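Local coordinates for protein purine nucleoside phosphorylase (PDB 1XFJ) that probably acts on purine nucleosides, splitting inosine and methylthioadenosine with phosphate and deaminating adenosine, as a metal-binding member of the YfiH/LACC1 family, at residues A[126-131]-A[147-152]; A[115-120]-A[212-217]; A[170-175]-A[238-243]; A[73-78]-A[107-112]. One frame throughout, in Å; residues are numbered along the deposited sequence.

Contact 1: A[126-131]-A[147-152]; sequences IVAAAH and DRMVEL
Ile126 and Met149, a selenomethionine, run past each other in opposite directions where helix 141-151 lies over strand 126-132. The two branches of Ile126 share the work. Ile126 CG2, placed anti to the backbone N (CG1 at chi1 -67°), lies against Met149 CG at 4.0 Å. The longer CG1-CD1 arm continues to Leu152, where Ile126 CD1 is 3.6 Å from Leu152 CB and also lies against the carbonyl oxygens of Met149 and Leu152.

Met149 answers from the helix. It stays extended as far as SE and then bends at chi3 (75°), which brings Met149 CE back over the strand, 3.7 Å from Ile126 O. Met149 SE itself rests on Ala128 CB at 3.9 Å; a residue so small lets the bulky chain approach the sheet closely. Val99 and Leu119, on the two strands that flank 126-132, also pack on Met149.

On the helix, Arg148 NH1 pairs with Glu151 OE2 at 2.9 Å. Side chain meets side chain across the contact only through apolar groups, so helix and sheet are held by close packing and the burial of apolar surface, while the Arg148-Glu151 pair lies off the strand.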
loop_
_atom_site.group_PDB
_atom_site.type_symbol
_atom_site.label_atom_id
_atom_site.label_comp_id
_atom_site.label_asym_id
_atom_site.label_seq_id
_atom_site.Cartn_x
_atom_site.Cartn_y
_atom_site.Cartn_z
ATOM N N ILE A 126 -13.851 4.936 10.606
ATOM C CA ILE A 126 -13.655 3.833 9.672
ATOM C C ILE A 126 -12.283 3.970 9.028
ATOM O O ILE A 126 -11.893 5.066 8.632
ATOM C CB ILE A 126 -14.732 3.853 8.565
ATOM C CG1 ILE A 126 -16.102 3.554 9.179
ATOM C CG2 ILE A 126 -14.386 2.850 7.469
ATOM C CD1 ILE A 126 -17.262 3.742 8.214
ATOM N N VAL A 127 -11.548 2.867 8.930
ATOM C CA VAL A 127 -10.220 2.904 8.322
ATOM C C VAL A 127 -10.083 1.860 7.220
ATOM O O VAL A 127 -10.913 0.959 7.093
ATOM C CB VAL A 127 -9.103 2.653 9.369
ATOM C CG1 VAL A 127 -9.078 3.783 10.398
ATOM C CG2 VAL A 127 -9.328 1.307 10.051
ATOM N N ALA A 128 -9.030 1.986 6.420
ATOM C CA ALA A 128 -8.787 1.034 5.341
ATOM C C ALA A 128 -7.365 1.140 4.805
ATOM O O ALA A 128 -6.751 2.205 4.841
ATOM C CB ALA A 128 -9.785 1.261 4.206
ATOM N N ALA A 129 -6.851 0.013 4.325
ATOM C CA ALA A 129 -5.522 -0.052 3.727
ATOM C C ALA A 129 -5.734 -0.668 2.349
ATOM O O ALA A 129 -6.383 -1.707 2.226
ATOM C CB ALA A 129 -4.604 -0.930 4.564
ATOM N N ALA A 130 -5.208 -0.024 1.312
ATOM C CA ALA A 130 -5.371 -0.534 -0.043
ATOM C C ALA A 130 -4.040 -0.751 -0.753
ATOM O O ALA A 130 -3.067 -0.036 -0.516
ATOM C CB ALA A 130 -6.244 0.421 -0.857
ATOM N N HIS A 131 -4.015 -1.757 -1.623
ATOM C CA HIS A 131 -2.833 -2.104 -2.402
ATOM C C HIS A 131 -3.098 -1.621 -3.823
ATOM O O HIS A 131 -3.901 -2.219 -4.540
ATOM C CB HIS A 131 -2.638 -3.623 -2.388
ATOM C CG HIS A 131 -1.607 -4.113 -3.356
ATOM N ND1 HIS A 131 -1.868 -5.104 -4.278
ATOM C CD2 HIS A 131 -0.311 -3.764 -3.535
ATOM C CE1 HIS A 131 -0.777 -5.344 -4.983
ATOM N NE2 HIS A 131 0.182 -4.545 -4.552
ATOM N N ASP A 147 -15.784 3.103 -1.633
ATOM C CA ASP A 147 -17.163 2.619 -1.654
ATOM C C ASP A 147 -17.433 1.646 -0.506
ATOM O O ASP A 147 -18.500 1.676 0.105
ATOM C CB ASP A 147 -17.479 1.926 -2.983
ATOM C CG ASP A 147 -17.587 2.897 -4.152
ATOM O OD1 ASP A 147 -17.569 4.132 -3.934
ATOM O OD2 ASP A 147 -17.700 2.410 -5.299
ATOM N N ARG A 148 -16.465 0.779 -0.211
ATOM C CA ARG A 148 -16.633 -0.190 0.867
ATOM C C ARG A 148 -16.705 0.543 2.208
ATOM O O ARG A 148 -17.476 0.167 3.093
ATOM C CB ARG A 148 -15.471 -1.191 0.873
ATOM C CG ARG A 148 -15.825 -2.551 1.466
ATOM C CD ARG A 148 -16.607 -3.397 0.464
ATOM N NE ARG A 148 -16.897 -4.741 0.958
ATOM C CZ ARG A 148 -17.955 -5.056 1.700
ATOM N NH1 ARG A 148 -18.834 -4.124 2.040
ATOM N NH2 ARG A 148 -18.132 -6.304 2.108
HETATM N N MSE A 149 -15.903 1.594 2.357
HETATM C CA MSE A 149 -15.910 2.374 3.589
HETATM C C MSE A 149 -17.275 3.032 3.744
HETATM O O MSE A 149 -17.825 3.106 4.845
HETATM C CB MSE A 149 -14.818 3.446 3.552
HETATM C CG MSE A 149 -13.408 2.898 3.636
HETATM SE SE MSE A 149 -12.084 4.253 3.309
HETATM C CE MSE A 149 -12.201 5.204 4.992
ATOM N N VAL A 150 -17.823 3.511 2.632
ATOM C CA VAL A 150 -19.130 4.153 2.659
ATOM C C VAL A 150 -20.216 3.163 3.088
ATOM O O VAL A 150 -21.149 3.532 3.807
ATOM C CB VAL A 150 -19.469 4.772 1.285
ATOM C CG1 VAL A 150 -20.913 5.258 1.265
ATOM C CG2 VAL A 150 -18.526 5.935 1.006
ATOM N N GLU A 151 -20.099 1.907 2.663
ATOM C CA GLU A 151 -21.085 0.899 3.063
ATOM C C GLU A 151 -21.109 0.764 4.579
ATOM O O GLU A 151 -22.141 0.441 5.168
ATOM C CB GLU A 151 -20.760 -0.474 2.471
ATOM C CG GLU A 151 -21.001 -0.621 0.986
ATOM C CD GLU A 151 -20.968 -2.076 0.558
ATOM O OE1 GLU A 151 -21.921 -2.811 0.882
ATOM O OE2 GLU A 151 -19.984 -2.493 -0.084
ATOM N N LEU A 152 -19.965 0.997 5.216
ATOM C CA LEU A 152 -19.891 0.889 6.666
ATOM C C LEU A 152 -20.331 2.170 7.359
ATOM O O LEU A 152 -20.433 2.210 8.588
ATOM C CB LEU A 152 -18.474 0.518 7.110
ATOM C CG LEU A 152 -17.942 -0.831 6.620
ATOM C CD1 LEU A 152 -16.602 -1.113 7.281
ATOM C CD2 LEU A 152 -18.932 -1.939 6.949
#

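Contact 2: A[115-120]-A[212-217]; sequences APVLLV and DRLATA
Val117 makes the first touch where strand 115-121 packs against helix 206-216: Val117 CG1 lies 4.3 Å from Leu214 CD2, a light contact. A beta-branched valine suits a central strand and offers a short, stiff surface to the helix.

Leu118, next in sequence, turns to the other side of the sheet, where it packs on His22 and Phe24 of strand 20-25 and on Ile257 of strand 253-259. Leu119 returns to the helical side. With CG anti to its carbonyl carbon (chi1 -54°), it crosses the Leu214 side chain obliquely and brings Leu119 CD2 to Leu214 CD2 at 3.9 Å, the closest approach between the two segments. One leucine methyl from the helix therefore serves both strand residues. Helix 141-151 packs on both leucines: Val142 on Leu214, Val146 and Met149 on Leu119.

The polar groups of the helix are engaged elsewhere. Asp212 OD2 receives Arg213 NH2 at 2.9 Å, and Asp212 OD1 forms a salt bridge with Arg191. The carbonyl oxygen of Asp212 is gripped from opposite faces by Thr216 N and Thr216 OG1. Only aliphatic carbon meets the strand, so this contact depends on the hydrophobic effect and fixes no precise direction; its small area suggests that the helix is probably seated with help from 141-151.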
loop_
_atom_site.group_PDB
_atom_site.type_symbol
_atom_site.label_atom_id
_atom_site.label_comp_id
_atom_site.label_asym_id
_atom_site.label_seq_id
_atom_site.Cartn_x
_atom_site.Cartn_y
_atom_site.Cartn_z
ATOM N N ALA A 115 1.804 1.113 -4.906
ATOM C CA ALA A 115 1.415 2.131 -3.938
ATOM C C ALA A 115 0.431 1.725 -2.855
ATOM O O ALA A 115 -0.708 1.349 -3.143
ATOM C CB ALA A 115 0.873 3.346 -4.681
ATOM N N PRO A 116 0.862 1.785 -1.583
ATOM C CA PRO A 116 -0.049 1.424 -0.498
ATOM C C PRO A 116 -0.837 2.690 -0.170
ATOM O O PRO A 116 -0.298 3.795 -0.247
ATOM C CB PRO A 116 0.899 1.021 0.626
ATOM C CG PRO A 116 2.048 1.961 0.432
ATOM C CD PRO A 116 2.238 1.971 -1.082
ATOM N N VAL A 117 -2.107 2.539 0.176
ATOM C CA VAL A 117 -2.926 3.695 0.508
ATOM C C VAL A 117 -3.650 3.476 1.823
ATOM O O VAL A 117 -4.316 2.461 2.012
ATOM C CB VAL A 117 -3.976 3.983 -0.590
ATOM C CG1 VAL A 117 -4.699 5.289 -0.288
ATOM C CG2 VAL A 117 -3.303 4.050 -1.954
ATOM N N LEU A 118 -3.507 4.432 2.734
ATOM C CA LEU A 118 -4.171 4.354 4.026
ATOM C C LEU A 118 -5.246 5.432 4.037
ATOM O O LEU A 118 -4.971 6.597 3.736
ATOM C CB LEU A 118 -3.166 4.588 5.154
ATOM C CG LEU A 118 -2.004 3.591 5.198
ATOM C CD1 LEU A 118 -1.084 3.924 6.370
ATOM C CD2 LEU A 118 -2.544 2.175 5.329
ATOM N N LEU A 119 -6.471 5.036 4.368
ATOM C CA LEU A 119 -7.589 5.968 4.392
ATOM C C LEU A 119 -8.328 5.913 5.714
ATOM O O LEU A 119 -8.295 4.901 6.414
ATOM C CB LEU A 119 -8.585 5.646 3.277
ATOM C CG LEU A 119 -8.064 5.544 1.847
ATOM C CD1 LEU A 119 -7.641 4.112 1.569
ATOM C CD2 LEU A 119 -9.165 5.957 0.877
ATOM N N VAL A 120 -9.021 6.996 6.038
ATOM C CA VAL A 120 -9.768 7.055 7.280
ATOM C C VAL A 120 -10.827 8.145 7.272
ATOM O O VAL A 120 -10.630 9.210 6.693
ATOM C CB VAL A 120 -8.820 7.319 8.480
ATOM C CG1 VAL A 120 -8.023 8.583 8.240
ATOM C CG2 VAL A 120 -9.620 7.447 9.773
ATOM N N ASP A 212 -4.782 11.122 -8.033
ATOM C CA ASP A 212 -5.863 11.515 -8.933
ATOM C C ASP A 212 -7.072 10.608 -8.696
ATOM O O ASP A 212 -8.216 11.061 -8.738
ATOM C CB ASP A 212 -5.417 11.399 -10.395
ATOM C CG ASP A 212 -6.566 11.602 -11.376
ATOM O OD1 ASP A 212 -7.025 12.751 -11.537
ATOM O OD2 ASP A 212 -7.014 10.605 -11.979
ATOM N N ARG A 213 -6.816 9.325 -8.452
ATOM C CA ARG A 213 -7.898 8.379 -8.205
ATOM C C ARG A 213 -8.605 8.736 -6.898
ATOM O O ARG A 213 -9.832 8.660 -6.805
ATOM C CB ARG A 213 -7.362 6.944 -8.135
ATOM C CG ARG A 213 -6.802 6.400 -9.449
ATOM C CD ARG A 213 -7.867 6.304 -10.534
ATOM N NE ARG A 213 -8.170 7.597 -11.145
ATOM C CZ ARG A 213 -9.158 7.797 -12.013
ATOM N NH1 ARG A 213 -9.943 6.787 -12.369
ATOM N NH2 ARG A 213 -9.360 9.001 -12.531
ATOM N N LEU A 214 -7.827 9.125 -5.894
ATOM C CA LEU A 214 -8.391 9.515 -4.607
ATOM C C LEU A 214 -9.290 10.732 -4.810
ATOM O O LEU A 214 -10.420 10.774 -4.322
ATOM C CB LEU A 214 -7.269 9.856 -3.624
ATOM C CG LEU A 214 -6.564 8.640 -3.024
ATOM C CD1 LEU A 214 -5.253 9.053 -2.369
ATOM C CD2 LEU A 214 -7.502 7.988 -2.012
ATOM N N ALA A 215 -8.772 11.715 -5.540
ATOM C CA ALA A 215 -9.516 12.936 -5.822
ATOM C C ALA A 215 -10.810 12.628 -6.561
ATOM O O ALA A 215 -11.860 13.199 -6.258
ATOM C CB ALA A 215 -8.664 13.886 -6.648
ATOM N N THR A 216 -10.733 11.729 -7.535
ATOM C CA THR A 216 -11.909 11.362 -8.312
ATOM C C THR A 216 -12.919 10.608 -7.450
ATOM O O THR A 216 -14.122 10.627 -7.728
ATOM C CB THR A 216 -11.517 10.507 -9.536
ATOM O OG1 THR A 216 -10.610 11.252 -10.359
ATOM C CG2 THR A 216 -12.749 10.152 -10.362
ATOM N N ALA A 217 -12.429 9.963 -6.392
ATOM C CA ALA A 217 -13.289 9.210 -5.483
ATOM C C ALA A 217 -13.890 10.107 -4.397
ATOM O O ALA A 217 -14.567 9.628 -3.488
ATOM C CB ALA A 217 -12.501 8.073 -4.836
#

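Contact 3: A[170-175]-A[238-243]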
loop_
_atom_site.group_PDB
_atom_site.type_symbol
_atom_site.label_atom_id
_atom_site.label_comp_id
_atom_site.label_asym_id
_atom_site.label_seq_id
_atom_site.Cartn_x
_atom_site.Cartn_y
_atom_site.Cartn_z
ATOM N N LYS A 170 10.647 9.064 -11.056
ATOM C CA LYS A 170 11.993 9.096 -11.615
ATOM C C LYS A 170 12.517 7.670 -11.749
ATOM O O LYS A 170 13.570 7.437 -12.347
ATOM C CB LYS A 170 12.934 9.898 -10.709
ATOM C CG LYS A 170 13.230 9.239 -9.366
ATOM C CD LYS A 170 14.110 10.128 -8.495
ATOM C CE LYS A 170 14.407 9.489 -7.146
ATOM N NZ LYS A 170 15.234 8.262 -7.287
ATOM N N SER A 171 11.766 6.719 -11.200
ATOM C CA SER A 171 12.176 5.319 -11.208
ATOM C C SER A 171 11.305 4.344 -11.997
ATOM O O SER A 171 11.779 3.285 -12.411
ATOM C CB SER A 171 12.260 4.815 -9.762
ATOM O OG SER A 171 13.242 5.520 -9.018
ATOM N N TYR A 172 10.041 4.697 -12.201
ATOM C CA TYR A 172 9.100 3.807 -12.880
ATOM C C TYR A 172 9.102 3.860 -14.410
ATOM O O TYR A 172 8.296 4.564 -15.017
ATOM C CB TYR A 172 7.688 4.086 -12.354
ATOM C CG TYR A 172 6.713 2.933 -12.494
ATOM C CD1 TYR A 172 7.082 1.749 -13.132
ATOM C CD2 TYR A 172 5.411 3.038 -12.002
ATOM C CE1 TYR A 172 6.179 0.699 -13.282
ATOM C CE2 TYR A 172 4.500 1.993 -12.145
ATOM C CZ TYR A 172 4.891 0.832 -12.789
ATOM O OH TYR A 172 3.989 -0.187 -12.960
ATOM N N GLU A 173 9.997 3.095 -15.027
ATOM C CA GLU A 173 10.082 3.052 -16.485
ATOM C C GLU A 173 9.062 2.063 -17.044
ATOM O O GLU A 173 8.911 0.957 -16.519
ATOM C CB GLU A 173 11.487 2.630 -16.923
ATOM C CG GLU A 173 11.659 2.587 -18.433
ATOM C CD GLU A 173 13.043 2.147 -18.854
ATOM O OE1 GLU A 173 13.322 0.929 -18.822
ATOM O OE2 GLU A 173 13.858 3.024 -19.208
ATOM N N VAL A 174 8.362 2.463 -18.104
ATOM C CA VAL A 174 7.368 1.594 -18.728
ATOM C C VAL A 174 7.434 1.677 -20.251
ATOM O O VAL A 174 8.064 2.583 -20.805
ATOM C CB VAL A 174 5.935 1.955 -18.266
ATOM C CG1 VAL A 174 5.848 1.887 -16.747
ATOM C CG2 VAL A 174 5.556 3.337 -18.762
ATOM N N GLY A 175 6.786 0.723 -20.918
ATOM C CA GLY A 175 6.781 0.697 -22.372
ATOM C C GLY A 175 5.563 1.364 -22.989
ATOM O O GLY A 175 4.706 1.889 -22.276
ATOM N N SER A 238 12.286 -3.408 -3.210
ATOM C CA SER A 238 11.820 -2.939 -4.515
ATOM C C SER A 238 11.816 -4.044 -5.565
ATOM O O SER A 238 12.862 -4.619 -5.876
ATOM C CB SER A 238 12.698 -1.786 -5.004
ATOM O OG SER A 238 12.364 -1.424 -6.336
ATOM N N ASN A 239 10.638 -4.337 -6.107
ATOM C CA ASN A 239 10.503 -5.362 -7.136
ATOM C C ASN A 239 11.322 -4.985 -8.372
ATOM O O ASN A 239 11.970 -5.838 -8.990
ATOM C CB ASN A 239 9.024 -5.532 -7.507
ATOM C CG ASN A 239 8.818 -6.401 -8.739
ATOM O OD1 ASN A 239 9.294 -7.535 -8.809
ATOM N ND2 ASN A 239 8.100 -5.869 -9.717
ATOM N N ARG A 240 11.311 -3.704 -8.728
ATOM C CA ARG A 240 12.062 -3.266 -9.900
ATOM C C ARG A 240 13.558 -3.429 -9.673
ATOM O O ARG A 240 14.284 -3.873 -10.561
ATOM C CB ARG A 240 11.727 -1.809 -10.246
ATOM C CG ARG A 240 12.444 -1.269 -11.485
ATOM C CD ARG A 240 12.335 -2.223 -12.678
ATOM N NE ARG A 240 10.956 -2.517 -13.069
ATOM C CZ ARG A 240 10.173 -1.697 -13.766
ATOM N NH1 ARG A 240 10.622 -0.514 -14.166
ATOM N NH2 ARG A 240 8.936 -2.068 -14.074
ATOM N N ARG A 241 14.028 -3.082 -8.481
ATOM C CA ARG A 241 15.448 -3.229 -8.197
ATOM C C ARG A 241 15.805 -4.714 -8.214
ATOM O O ARG A 241 16.875 -5.100 -8.683
ATOM C CB ARG A 241 15.785 -2.607 -6.840
ATOM C CG ARG A 241 17.261 -2.318 -6.652
ATOM C CD ARG A 241 17.483 -1.405 -5.453
ATOM N NE ARG A 241 17.015 -2.036 -4.227
ATOM C CZ ARG A 241 16.117 -1.509 -3.402
ATOM N NH1 ARG A 241 15.579 -0.324 -3.662
ATOM N NH2 ARG A 241 15.751 -2.177 -2.318
ATOM N N ALA A 242 14.896 -5.545 -7.711
ATOM C CA ALA A 242 15.111 -6.987 -7.686
ATOM C C ALA A 242 15.225 -7.508 -9.113
ATOM O O ALA A 242 16.041 -8.382 -9.404
ATOM C CB ALA A 242 13.957 -7.677 -6.968
ATOM N N PHE A 243 14.398 -6.963 -10.000
ATOM C CA PHE A 243 14.400 -7.362 -11.400
ATOM C C PHE A 243 15.750 -7.064 -12.039
ATOM O O PHE A 243 16.337 -7.916 -12.707
ATOM C CB PHE A 243 13.304 -6.611 -12.160
ATOM C CG PHE A 243 13.359 -6.807 -13.648
ATOM C CD1 PHE A 243 13.092 -8.050 -14.210
ATOM C CD2 PHE A 243 13.705 -5.752 -14.486
ATOM C CE1 PHE A 243 13.169 -8.242 -15.591
ATOM C CE2 PHE A 243 13.786 -5.932 -15.867
ATOM C CZ PHE A 243 13.518 -7.180 -16.420
HETATM O O HOH W 1 7.333 -1.790 -16.959
#
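Arg240 bridges from the first turn of helix 239-244 to Glu173 of strand 173-175. Its CB leaves the helix toward the strand, with CG anti to the backbone N (chi1 -179°). The chain then folds twice, at chi2 and chi3; CG and CD act as a spacer, and of the guanidinium it is CZ, NH1 and NH2 that come near the other segment. Arg240 CZ lies 4.0 Å from Glu173 O. Beyond it, Arg240 NH1 donates to Glu173 O at 3.3 Å, a long but fairly straight bond (158°) that meets a lone pair in the carbonyl plane and lies near the plane of the guanidinium.

The other tip, Arg240 NH2, comes to the edge of the Tyr172 ring, 4.0 Å from Tyr172 CE1. The ring and guanidinium planes are 61° apart, so the cation does not stack on the aromatic face. A water donates to Glu173 O at 3.2 Å and weakly accepts from Arg240 NH2, giving the carbonyl a second grip. The Glu173 carboxylate is not in contact with the guanidinium, though its opposite charge probably helps to hold it nearby.

Arginine suits this place because it is long enough to reach the strand and still offers two donors. The base of the chain is fixed too: Ser238 OG accepts from Arg241 N, and Asp113 receives both Arg240 N and Ser238 OG. The arrangement combines a serine N-cap with an inverse gamma turn centred on Tyr172, next to the edge strand 173-175 of a three-stranded antiparallel sheet; the beta-mercaptoethanol beside Tyr172 is probably from the crystallisation liquor.

Contact 4: A[73-78]-A[107-112]; sequences CYQIHS and CGAMAA
The carboxamide of Gln75 is the flat group of this contact, set edge-on to the backbone of Ala109 and Met110. One face is covered by the CE methyl of Met110, a selenomethionine; over the opposite face lies the His131 ring, nearly parallel to the amide and offset from it. At the edges, Gln75 OE1 lies 2.9 Å from Met110 O and Gln75 NE2 lies 2.9 Å from Met110 N. As modelled, oxygen faces oxygen and nitrogen faces nitrogen; the amide is probably turned over, and in the reversed setting both pairs may be hydrogen bonds. Glutamine would suit the place, since a reversed amide would set a donor and an acceptor against Met110 O and N.

The extended chain of Gln75 delivers the amide to the strand. Met110 comes back the other way: it bends at chi3 (-75°), which carries Met110 CE over the amide and to within 3.5 Å of Cys73 O. A flexible, unbranched methionine chain, here with selenium in place of sulfur, can follow the loop in this way.

Nearer the start of both segments a water accepts from Cys73 N at 2.9 Å and donates to Gly108 O at 2.8 Å. It bridges the start of the loop to strand 106-111, just beyond strand 70-72, whose Asn71 pairs directly with Gly108.

His77, Cys114 and His131 gather close by, a cluster compatible with the metal site expected in this family. The water bridge ties the loop to the strand, and the amide, between a methyl and an imidazole, is probably restricted in its rotation.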
loop_
_atom_site.group_PDB
_atom_site.type_symbol
_atom_site.label_atom_id
_atom_site.label_comp_id
_atom_site.label_asym_id
_atom_site.label_seq_id
_atom_site.Cartn_x
_atom_site.Cartn_y
_atom_site.Cartn_z
ATOM N N CYS A 73 -4.524 -9.356 3.038
ATOM C CA CYS A 73 -5.040 -10.242 1.997
ATOM C C CYS A 73 -3.996 -10.978 1.183
ATOM O O CYS A 73 -2.795 -10.726 1.285
ATOM C CB CYS A 73 -5.877 -9.453 0.985
ATOM S SG CYS A 73 -7.329 -8.632 1.606
ATOM N N TYR A 74 -4.504 -11.901 0.372
ATOM C CA TYR A 74 -3.713 -12.650 -0.589
ATOM C C TYR A 74 -3.973 -11.665 -1.722
ATOM O O TYR A 74 -5.017 -11.713 -2.367
ATOM C CB TYR A 74 -4.372 -13.997 -0.895
ATOM C CG TYR A 74 -3.783 -14.752 -2.072
ATOM C CD1 TYR A 74 -2.464 -15.208 -2.053
ATOM C CD2 TYR A 74 -4.563 -15.042 -3.193
ATOM C CE1 TYR A 74 -1.937 -15.940 -3.122
ATOM C CE2 TYR A 74 -4.049 -15.768 -4.266
ATOM C CZ TYR A 74 -2.739 -16.215 -4.226
ATOM O OH TYR A 74 -2.240 -16.937 -5.291
ATOM N N GLN A 75 -3.044 -10.738 -1.921
ATOM C CA GLN A 75 -3.210 -9.702 -2.931
ATOM C C GLN A 75 -3.062 -10.211 -4.360
ATOM O O GLN A 75 -2.100 -10.902 -4.692
ATOM C CB GLN A 75 -2.231 -8.563 -2.638
ATOM C CG GLN A 75 -2.241 -8.173 -1.165
ATOM C CD GLN A 75 -1.405 -6.948 -0.853
ATOM O OE1 GLN A 75 -0.393 -6.682 -1.507
ATOM N NE2 GLN A 75 -1.814 -6.204 0.168
ATOM N N ILE A 76 -4.029 -9.854 -5.201
ATOM C CA ILE A 76 -4.055 -10.295 -6.592
ATOM C C ILE A 76 -4.214 -9.149 -7.592
ATOM O O ILE A 76 -4.628 -9.363 -8.728
ATOM C CB ILE A 76 -5.210 -11.294 -6.807
ATOM C CG1 ILE A 76 -6.513 -10.682 -6.286
ATOM C CG2 ILE A 76 -4.918 -12.598 -6.082
ATOM C CD1 ILE A 76 -7.742 -11.556 -6.481
ATOM N N HIS A 77 -3.872 -7.938 -7.163
ATOM C CA HIS A 77 -3.968 -6.747 -8.006
ATOM C C HIS A 77 -5.376 -6.463 -8.516
ATOM O O HIS A 77 -5.566 -5.957 -9.626
ATOM C CB HIS A 77 -2.991 -6.845 -9.182
ATOM C CG HIS A 77 -1.558 -6.699 -8.778
ATOM N ND1 HIS A 77 -0.794 -7.757 -8.335
ATOM C CD2 HIS A 77 -0.763 -5.605 -8.705
ATOM C CE1 HIS A 77 0.410 -7.321 -8.006
ATOM N NE2 HIS A 77 0.454 -6.019 -8.221
ATOM N N SER A 78 -6.358 -6.769 -7.680
ATOM C CA SER A 78 -7.759 -6.561 -8.013
ATOM C C SER A 78 -8.255 -5.248 -7.429
ATOM O O SER A 78 -7.469 -4.425 -6.957
ATOM C CB SER A 78 -8.598 -7.692 -7.429
ATOM O OG SER A 78 -8.583 -7.635 -6.009
ATOM N N CYS A 107 -5.704 -2.994 9.646
ATOM C CA CYS A 107 -5.862 -3.177 8.209
ATOM C C CYS A 107 -4.505 -2.977 7.548
ATOM O O CYS A 107 -3.894 -1.923 7.693
ATOM C CB CYS A 107 -6.861 -2.162 7.650
ATOM S SG CYS A 107 -8.513 -2.269 8.365
ATOM N N GLY A 108 -4.036 -3.984 6.818
ATOM C CA GLY A 108 -2.737 -3.861 6.184
ATOM C C GLY A 108 -2.691 -4.201 4.708
ATOM O O GLY A 108 -3.528 -4.947 4.198
ATOM N N ALA A 109 -1.705 -3.623 4.030
ATOM C CA ALA A 109 -1.473 -3.844 2.607
ATOM C C ALA A 109 0.030 -4.035 2.427
ATOM O O ALA A 109 0.827 -3.398 3.121
ATOM C CB ALA A 109 -1.951 -2.642 1.791
HETATM N N MSE A 110 0.410 -4.915 1.504
HETATM C CA MSE A 110 1.817 -5.202 1.231
HETATM C C MSE A 110 2.249 -4.630 -0.110
HETATM O O MSE A 110 1.455 -4.560 -1.047
HETATM C CB MSE A 110 2.064 -6.707 1.179
HETATM C CG MSE A 110 1.709 -7.480 2.415
HETATM SE SE MSE A 110 2.097 -9.335 2.077
HETATM C CE MSE A 110 0.597 -9.744 0.926
ATOM N N ALA A 111 3.520 -4.254 -0.209
ATOM C CA ALA A 111 4.039 -3.709 -1.455
ATOM C C ALA A 111 5.558 -3.628 -1.473
ATOM O O ALA A 111 6.218 -3.694 -0.432
ATOM C CB ALA A 111 3.441 -2.331 -1.704
ATOM N N ALA A 112 6.096 -3.488 -2.678
ATOM C CA ALA A 112 7.529 -3.367 -2.901
ATOM C C ALA A 112 7.665 -2.681 -4.255
ATOM O O ALA A 112 8.274 -3.219 -5.175
ATOM C CB ALA A 112 8.185 -4.744 -2.924
HETATM O O HOH W 2 -4.005 -6.641 2.047
#

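From the N terminus, contact 4 closes first, tying the loop after strand 70-72 to strand 106-111 of the five-stranded sheet. Strand 115-121 then opens contact 2, and within that long loop contact 1 closes entirely, joining strand 126-132 to helix 141-151; the two strands are hydrogen-bonded neighbours in the six-stranded sheet. Contact 3 opens at 170-175, before contact 2 ends at helix 206-216, and closes at 238-243, so contacts 2 and 3 cross. His131 touches Gln75 and Met110, bringing contacts 1 and 4 together, and Asn239 N meets Ala112 O, joining contacts 3 and 4. Contacts 1 and 2 seat helices on the six-stranded sheet, while contact 3 ties a helix to the small sheet.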